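Local coordinates for protein aminoglycoside N(3)-acetyltransferase (Streptomyces griseus, PDB 7LAP) that probably transfers an acetyl group to the 3-amino group of aminoglycoside antibiotics, a modification that confers resistance to them, at residues B[135-140]-B[155-160]. Numbering follows the deposited sequence.
Sequences RHPDVS and HPWDDP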
loop_
_atom_site.group_PDB
_atom_site.type_symbol
_atom_site.label_atom_id
_atom_site.label_comp_id
_atom_site.label_asym_id
_atom_site.label_seq_id
_atom_site.Cartn_x
_atom_site.Cartn_y
_atom_site.Cartn_z
ATOM N N ARG B 135 8.917 1.065 -17.121
ATOM C CA ARG B 135 7.735 0.638 -17.851
ATOM C C ARG B 135 7.526 -0.862 -17.815
ATOM O O ARG B 135 6.496 -1.345 -18.314
ATOM C CB ARG B 135 7.830 1.124 -19.308
ATOM C CG ARG B 135 8.945 0.455 -20.066
ATOM C CD ARG B 135 9.120 0.976 -21.518
ATOM N NE ARG B 135 10.069 0.137 -22.242
ATOM C CZ ARG B 135 10.261 0.154 -23.564
ATOM N NH1 ARG B 135 9.571 0.990 -24.343
ATOM N NH2 ARG B 135 11.144 -0.681 -24.107
ATOM N N HIS B 136 8.454 -1.620 -17.233
ATOM C CA HIS B 136 8.362 -3.068 -17.364
ATOM C C HIS B 136 7.245 -3.618 -16.480
ATOM O O HIS B 136 7.171 -3.258 -15.310
ATOM C CB HIS B 136 9.677 -3.741 -16.979
ATOM C CG HIS B 136 9.843 -5.075 -17.626
ATOM N ND1 HIS B 136 9.254 -6.223 -17.131
ATOM C CD2 HIS B 136 10.448 -5.428 -18.782
ATOM C CE1 HIS B 136 9.520 -7.230 -17.945
ATOM N NE2 HIS B 136 10.251 -6.775 -18.949
ATOM N N PRO B 137 6.390 -4.513 -17.000
ATOM C CA PRO B 137 5.271 -5.030 -16.189
ATOM C C PRO B 137 5.673 -6.051 -15.171
ATOM O O PRO B 137 4.922 -6.265 -14.214
ATOM C CB PRO B 137 4.353 -5.695 -17.225
ATOM C CG PRO B 137 5.317 -6.102 -18.367
ATOM C CD PRO B 137 6.317 -4.951 -18.411
ATOM N N ASP B 138 6.800 -6.721 -15.350
ATOM C CA ASP B 138 7.199 -7.728 -14.391
ATOM C C ASP B 138 8.243 -7.249 -13.387
ATOM O O ASP B 138 8.173 -7.625 -12.213
ATOM C CB ASP B 138 7.722 -8.958 -15.120
ATOM C CG ASP B 138 7.826 -10.137 -14.203
ATOM O OD1 ASP B 138 6.799 -10.496 -13.600
ATOM O OD2 ASP B 138 8.919 -10.701 -14.076
ATOM N N VAL B 139 9.219 -6.435 -13.800
ATOM C CA VAL B 139 10.323 -6.100 -12.905
ATOM C C VAL B 139 10.612 -4.605 -12.929
ATOM O O VAL B 139 11.779 -4.191 -12.887
ATOM C CB VAL B 139 11.585 -6.913 -13.249
ATOM C CG1 VAL B 139 11.367 -8.397 -12.885
ATOM C CG2 VAL B 139 11.967 -6.747 -14.746
ATOM N N SER B 140 9.552 -3.795 -12.945
ATOM C CA SER B 140 9.712 -2.349 -12.945
ATOM C C SER B 140 10.495 -1.900 -11.716
ATOM O O SER B 140 10.450 -2.519 -10.658
ATOM C CB SER B 140 8.362 -1.634 -12.976
ATOM O OG SER B 140 7.578 -1.977 -11.836
ATOM N N HIS B 155 12.811 0.947 -20.129
ATOM C CA HIS B 155 13.205 -0.357 -19.594
ATOM C C HIS B 155 13.109 -1.429 -20.686
ATOM O O HIS B 155 12.032 -1.605 -21.288
ATOM C CB HIS B 155 12.309 -0.729 -18.424
ATOM C CG HIS B 155 12.892 -1.763 -17.510
ATOM N ND1 HIS B 155 12.761 -1.689 -16.141
ATOM C CD2 HIS B 155 13.589 -2.900 -17.762
ATOM C CE1 HIS B 155 13.344 -2.741 -15.583
ATOM N NE2 HIS B 155 13.858 -3.491 -16.545
ATOM N N PRO B 156 14.194 -2.157 -20.975
ATOM C CA PRO B 156 14.168 -3.131 -22.077
ATOM C C PRO B 156 13.164 -4.226 -21.791
ATOM O O PRO B 156 13.157 -4.808 -20.701
ATOM C CB PRO B 156 15.595 -3.689 -22.099
ATOM C CG PRO B 156 16.415 -2.638 -21.438
ATOM C CD PRO B 156 15.535 -2.053 -20.377
ATOM N N TRP B 157 12.334 -4.527 -22.793
ATOM C CA TRP B 157 11.263 -5.504 -22.598
ATOM C C TRP B 157 11.827 -6.882 -22.268
ATOM O O TRP B 157 11.485 -7.486 -21.238
ATOM C CB TRP B 157 10.384 -5.591 -23.842
ATOM C CG TRP B 157 9.580 -4.361 -24.162
ATOM C CD1 TRP B 157 9.462 -3.747 -25.397
ATOM C CD2 TRP B 157 8.710 -3.649 -23.278
ATOM N NE1 TRP B 157 8.604 -2.670 -25.304
ATOM C CE2 TRP B 157 8.144 -2.585 -24.012
ATOM C CE3 TRP B 157 8.395 -3.776 -21.918
ATOM C CZ2 TRP B 157 7.256 -1.679 -23.440
ATOM C CZ3 TRP B 157 7.518 -2.874 -21.357
ATOM C CH2 TRP B 157 6.955 -1.842 -22.116
ATOM N N ASP B 158 12.680 -7.399 -23.143
ATOM C CA ASP B 158 13.321 -8.698 -22.990
ATOM C C ASP B 158 14.695 -8.521 -22.370
ATOM O O ASP B 158 15.307 -7.460 -22.482
ATOM C CB ASP B 158 13.456 -9.397 -24.343
ATOM C CG ASP B 158 12.111 -9.750 -24.935
ATOM O OD1 ASP B 158 11.439 -10.611 -24.346
ATOM O OD2 ASP B 158 11.737 -9.190 -25.989
ATOM N N ASP B 159 15.189 -9.589 -21.739
ATOM C CA ASP B 159 16.381 -9.485 -20.903
ATOM C C ASP B 159 16.319 -8.214 -20.046
ATOM O O ASP B 159 17.231 -7.379 -20.101
ATOM C CB ASP B 159 17.647 -9.508 -21.770
ATOM C CG ASP B 159 18.878 -10.037 -21.008
ATOM O OD1 ASP B 159 18.703 -10.791 -20.018
ATOM O OD2 ASP B 159 20.023 -9.701 -21.399
ATOM N N PRO B 160 15.260 -8.011 -19.260
ATOM C CA PRO B 160 15.147 -6.759 -18.492
ATOM C C PRO B 160 16.123 -6.626 -17.316
ATOM O O PRO B 160 16.103 -5.586 -16.643
ATOM C CB PRO B 160 13.701 -6.796 -17.984
ATOM C CG PRO B 160 13.441 -8.283 -17.774
ATOM C CD PRO B 160 14.198 -8.980 -18.914
HETATM O O HOH W 1 10.901 2.522 -18.576
#
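In Arg135, which meets His155 and Trp157, CG sits between the backbone N and the carbonyl carbon (chi1 67°), and from there the chain runs extended to NE; in His136, whose ring meets Trp157 O and Pro160, CG is instead anti to the backbone N, beside the carbonyl carbon (chi1 -155°). Arginine suits its place because its flat, cationic end can stack and donate at once. The guanidinium lies on the Trp157 indole, whose broad pi face can accommodate it, planes 10° apart, with CZ 3.9 Å from the centroid of the six-membered ring, a cation-pi contact, while CG and CD pass over CH2. In its own plane it grips His155 O side-on, through NE at 2.8 Å and NH2 at 3.1 Å, a pair of bonds that fixes the group's rotation. A water accepts from the backbone N of both Arg135 and His155.

The two segments are loops, one joining strands 132-133 and 141-145 at one edge of the mixed sheet, the other linking helices 148-152 and 166-172; the two-stranded sheet 204-213/216-225 packs beside them, and Phe222 meets the His136 ring.

Histidine suits position 136 because one ring can serve both loops. Its NE2 donates to Trp157 O at 2.7 Å, in the ring plane and on a carbonyl lone pair, while ND1 accepts from Asp138 N and, weakly, Val139 N, so this buried ring is held at both nitrogens. Pro160 CB lies over one face in a CH-pi contact, its C-H bonds suited to a pi surface, and touches Val139 CG2. His136 CB makes a CH-pi contact over the centre of the His155 ring, 3.8 Å from its centroid, and the His136 ring turns an edge toward that same ring. His155 suits this place by pairing a small pi face with two polar nitrogens, NE2 donating to Pro160 O at 3.1 Å and ND1 hydrogen-bonded to Ser134 OG.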